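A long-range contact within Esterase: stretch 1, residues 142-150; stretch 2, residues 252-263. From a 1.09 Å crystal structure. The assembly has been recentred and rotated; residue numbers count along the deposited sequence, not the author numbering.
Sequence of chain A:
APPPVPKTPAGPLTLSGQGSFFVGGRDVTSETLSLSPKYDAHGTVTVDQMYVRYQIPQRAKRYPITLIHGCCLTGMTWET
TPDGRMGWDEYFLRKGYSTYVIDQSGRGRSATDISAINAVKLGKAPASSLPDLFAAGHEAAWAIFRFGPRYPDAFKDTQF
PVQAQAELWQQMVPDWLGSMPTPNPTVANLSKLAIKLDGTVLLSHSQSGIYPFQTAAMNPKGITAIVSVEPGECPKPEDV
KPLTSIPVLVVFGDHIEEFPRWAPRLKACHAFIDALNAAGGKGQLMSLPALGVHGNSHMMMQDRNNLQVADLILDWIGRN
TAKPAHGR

Stretch 1, residues 142-150: WAIFRFGPR
Stretch 2 (252-263) FGDHIEEFPRWA

Three hydrogen bonds join the two stretches, and each ends on a backbone carbonyl. The shortest runs from the indole NE1 of Trp262 to O of Ile144, 2.8 Å, with an N-H...O angle of 151°. The other two come from Arg146 and share one acceptor. NE of Arg146 lies 2.9 Å from O of Asp254, at 151°, and NH2 of Arg146 lies 3.0 Å from the same O of Asp254, at 139°. The carbonyl is thus held in a fork by two nitrogens of one guanidinium. NH1 and NH2 of Arg146 also bond elsewhere in the structure.

Arg146 is the centre of the contact and buries 156 Å² of the 515 Å² total. Stretch 1 enters as a helix, and Arg146 is the first residue after it to leave helical angles, with phi/psi 64/44. This is a Schellman motif: N of Phe147 bonds to O of Trp142 at 3.0 Å, and N of Arg146 to O of Ala143 at 3.1 Å. CA-to-CB of Arg146 points toward stretch 2, while those of Phe145 and Phe147 point away. The side chain is m, t, m for chi1 to chi3, with chi4 at -76°.

Stretch 2 borders the guanidinium on one face and along its edge. CD1 of Ile256 lies over one face, 3.4 Å from CZ of Arg146. The face of Trp262 makes a cation-pi contact, with CZ of Arg146 4.6 Å from the centroid of the five-membered ring and 11° off its normal. CD1 of Trp262 lies near the guanidinium plane, so the guanidinium sits over the indole face without lying flat on it. Asp254 O lies at the guanidinium edge, as the hydrogen bonds require. CD of Arg146 comes 3.3 Å from O of His255.

The aliphatic part of Arg146 packs on Phe259, and its CD also touches Trp262 and His255. CG of Arg146 sits 3.8 Å from the centroid of the Phe259 ring, 16° off the normal, a CH-pi contact. O of Gly148 meets the edge of that ring, 3.3 Å from CZ of Phe259. O of Ala143 is 3.5 Å from CE2 of Phe259. Phe259 has chi1 -68° (m) and chi2 87°; Trp262 has chi1 -73° (m) and chi2 110°.

Stretch 2 has its own scaffold. His255 takes positive phi, 58/34. Its N bonds to OD1 of Asp254 at 2.8 Å, and its ND1 to OE2 of Glu258 at 2.9 Å. A type I turn runs from Ile256 to Phe259, closed by N of Phe259 to O of Ile256 at 3.1 Å. O of Phe259 then accepts from N of Trp262 at 2.9 Å and N of Ala263 at 3.0 Å.

CG1 of Ile144 (chi1 m, chi2 t) lies over a face of the Arg261 guanidinium, 3.8 Å from CZ of Arg261, whose chi1 to chi3 are all t. CA of Pro149 is 4.3 Å from CZ of Phe259. For register, CA-CA distances are 7.5 Å for Ile144 and Arg261, 6.8 Å for Arg146 and His255, and 8.2 Å for Pro149 and Glu258.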

# COMPACT_ATOMS: atom_id res chain seq x y z
N TRP A 142 14.64 9.75 14.37
CA TRP A 142 14.57 9.79 15.83
C TRP A 142 14.39 11.21 16.35
O TRP A 142 13.59 11.47 17.25
CB TRP A 142 15.88 9.22 16.36
CG TRP A 142 15.96 8.92 17.82
CD1 TRP A 142 16.37 9.76 18.82
CD2 TRP A 142 15.66 7.67 18.44
NE1 TRP A 142 16.33 9.10 20.02
CE2 TRP A 142 15.90 7.81 19.81
CE3 TRP A 142 15.19 6.44 17.94
CZ2 TRP A 142 15.72 6.75 20.71
CZ3 TRP A 142 15.01 5.41 18.84
CH2 TRP A 142 15.26 5.57 20.20
N ALA A 143 15.15 12.13 15.78
CA ALA A 143 15.09 13.53 16.19
C ALA A 143 13.90 14.24 15.58
O ALA A 143 13.24 15.05 16.26
CB ALA A 143 16.41 14.22 15.87
N ILE A 144 13.57 14.00 14.31
CA ILE A 144 12.38 14.60 13.70
C ILE A 144 11.12 14.24 14.48
O ILE A 144 10.23 15.06 14.70
CB ILE A 144 12.23 14.16 12.23
CG1 ILE A 144 13.39 14.74 11.42
CG2 ILE A 144 10.89 14.59 11.65
CD1 ILE A 144 13.61 14.14 10.05
N PHE A 145 11.07 12.99 14.95
CA PHE A 145 9.91 12.49 15.66
C PHE A 145 9.93 12.80 17.15
O PHE A 145 8.95 12.55 17.84
CB PHE A 145 9.75 10.99 15.44
CG PHE A 145 9.50 10.56 14.02
CD1 PHE A 145 9.05 11.43 13.03
CD2 PHE A 145 9.70 9.25 13.65
CE1 PHE A 145 8.80 11.02 11.74
CE2 PHE A 145 9.46 8.81 12.36
CZ PHE A 145 9.01 9.69 11.41
N ARG A 146 11.04 13.35 17.64
CA ARG A 146 11.21 13.77 19.01
C ARG A 146 11.13 12.59 19.97
O ARG A 146 10.59 12.71 21.08
CB ARG A 146 10.23 14.88 19.41
CG ARG A 146 10.23 16.07 18.47
CD ARG A 146 9.52 17.29 19.06
NE ARG A 146 8.22 16.96 19.62
CZ ARG A 146 7.12 16.72 18.90
NH1 ARG A 146 7.13 16.90 17.58
NH2 ARG A 146 6.02 16.30 19.51
N PHE A 147 11.79 11.49 19.61
CA PHE A 147 11.87 10.37 20.53
C PHE A 147 12.88 10.62 21.66
O PHE A 147 12.79 10.00 22.71
CB PHE A 147 12.25 9.10 19.79
CG PHE A 147 11.22 8.60 18.80
CD1 PHE A 147 9.90 9.01 18.83
CD2 PHE A 147 11.62 7.69 17.84
CE1 PHE A 147 8.99 8.51 17.90
CE2 PHE A 147 10.72 7.18 16.93
CZ PHE A 147 9.40 7.58 16.96
N GLY A 148 13.85 11.47 21.38
CA GLY A 148 14.90 11.82 22.34
C GLY A 148 15.74 12.88 21.67
O GLY A 148 15.48 13.29 20.55
N PRO A 149 16.74 13.37 22.39
CA PRO A 149 17.52 14.50 21.89
C PRO A 149 18.33 14.18 20.66
O PRO A 149 18.52 15.01 19.75
CB PRO A 149 18.37 14.90 23.10
CG PRO A 149 18.41 13.72 24.00
CD PRO A 149 17.11 12.99 23.77
N ARG A 150 18.81 12.94 20.59
CA ARG A 150 19.64 12.47 19.50
C ARG A 150 19.68 10.95 19.58
O ARG A 150 19.47 10.35 20.64
CB ARG A 150 21.05 13.03 19.61
CG ARG A 150 21.77 12.58 20.87
CD ARG A 150 23.00 13.44 21.12
NE ARG A 150 22.62 14.80 21.50
CZ ARG A 150 22.14 15.21 22.66
NH1 ARG A 150 21.94 14.38 23.67
NH2 ARG A 150 21.84 16.50 22.83
N PHE A 252 -0.83 19.17 18.88
CA PHE A 252 0.60 19.07 19.12
C PHE A 252 0.89 18.27 20.39
O PHE A 252 0.15 18.35 21.37
CB PHE A 252 1.31 20.44 19.23
CG PHE A 252 1.63 21.04 17.89
CD1 PHE A 252 0.72 21.75 17.15
CD2 PHE A 252 2.92 20.91 17.37
CE1 PHE A 252 1.05 22.30 15.92
CE2 PHE A 252 3.25 21.43 16.14
CZ PHE A 252 2.32 22.14 15.40
N GLY A 253 1.97 17.51 20.33
CA GLY A 253 2.45 16.71 21.42
C GLY A 253 3.42 17.40 22.35
O GLY A 253 3.30 18.60 22.65
N ASP A 254 4.39 16.63 22.84
CA ASP A 254 5.33 17.10 23.84
C ASP A 254 6.76 17.16 23.37
O ASP A 254 7.08 16.80 22.23
CB ASP A 254 5.17 16.24 25.10
CG ASP A 254 5.51 16.90 26.41
OD1 ASP A 254 5.96 18.06 26.46
OD2 ASP A 254 5.30 16.21 27.44
N HIS A 255 7.63 17.67 24.24
CA HIS A 255 9.03 17.88 23.94
C HIS A 255 9.20 18.78 22.72
O HIS A 255 10.20 18.71 22.00
CB HIS A 255 9.84 16.60 23.77
CG HIS A 255 9.96 15.80 25.02
ND1 HIS A 255 10.90 16.10 25.98
CD2 HIS A 255 9.29 14.71 25.46
CE1 HIS A 255 10.78 15.22 26.98
NE2 HIS A 255 9.81 14.38 26.69
N ILE A 256 8.30 19.76 22.55
CA ILE A 256 8.37 20.62 21.39
C ILE A 256 9.48 21.66 21.52
O ILE A 256 10.22 21.96 20.58
CB ILE A 256 7.03 21.37 21.20
CG1 ILE A 256 5.90 20.40 20.81
CG2 ILE A 256 7.14 22.52 20.21
CD1 ILE A 256 6.00 19.89 19.39
N GLU A 257 9.56 22.28 22.69
CA GLU A 257 10.42 23.43 22.89
C GLU A 257 11.88 23.24 22.61
O GLU A 257 12.52 24.17 22.08
CB GLU A 257 10.21 23.99 24.31
CG GLU A 257 8.98 24.89 24.28
CD GLU A 257 7.64 24.49 24.78
OE1 GLU A 257 7.73 24.22 26.03
OE2 GLU A 257 6.57 24.17 24.19
N GLU A 258 12.38 22.02 22.82
CA GLU A 258 13.81 21.82 22.65
C GLU A 258 14.21 21.49 21.23
O GLU A 258 15.41 21.35 20.99
CB GLU A 258 14.29 20.77 23.65
CG GLU A 258 13.66 19.40 23.49
CD GLU A 258 13.76 18.52 24.72
OE1 GLU A 258 14.88 17.99 24.93
OE2 GLU A 258 12.74 18.31 25.43
N PHE A 259 13.27 21.42 20.30
CA PHE A 259 13.61 21.16 18.91
C PHE A 259 13.33 22.38 18.04
O PHE A 259 12.16 22.72 17.80
CB PHE A 259 12.80 19.95 18.39
CG PHE A 259 13.21 18.65 19.03
CD1 PHE A 259 12.64 18.25 20.21
CD2 PHE A 259 14.15 17.81 18.45
CE1 PHE A 259 13.01 17.05 20.82
CE2 PHE A 259 14.53 16.63 19.06
CZ PHE A 259 13.95 16.25 20.25
N PRO A 260 14.36 22.96 17.46
CA PRO A 260 14.17 24.10 16.56
C PRO A 260 13.32 23.78 15.34
O PRO A 260 12.73 24.73 14.78
CB PRO A 260 15.57 24.57 16.21
CG PRO A 260 16.44 24.02 17.28
CD PRO A 260 15.80 22.73 17.73
N ARG A 261 13.17 22.53 14.93
CA ARG A 261 12.34 22.14 13.80
C ARG A 261 10.87 22.40 14.18
O ARG A 261 10.04 22.73 13.33
CB ARG A 261 12.52 20.67 13.40
CG ARG A 261 11.94 20.19 12.08
CD ARG A 261 12.08 18.70 11.83
NE ARG A 261 11.84 18.19 10.49
CZ ARG A 261 12.73 17.97 9.54
NH1 ARG A 261 14.02 18.23 9.74
NH2 ARG A 261 12.36 17.45 8.36
N TRP A 262 10.53 22.23 15.45
CA TRP A 262 9.16 22.14 15.89
C TRP A 262 8.63 23.34 16.65
O TRP A 262 7.47 23.71 16.45
CB TRP A 262 8.92 20.88 16.75
CG TRP A 262 8.92 19.66 15.88
CD1 TRP A 262 9.82 18.65 15.78
CD2 TRP A 262 7.89 19.36 14.91
NE1 TRP A 262 9.43 17.74 14.83
CE2 TRP A 262 8.24 18.16 14.28
CE3 TRP A 262 6.70 20.01 14.54
CZ2 TRP A 262 7.44 17.59 13.28
CZ3 TRP A 262 5.92 19.45 13.55
CH2 TRP A 262 6.29 18.25 12.94
N ALA A 263 9.45 23.98 17.47
CA ALA A 263 8.99 25.13 18.24
C ALA A 263 8.36 26.21 17.40
O ALA A 263 7.29 26.73 17.77
CB ALA A 263 10.12 25.65 19.12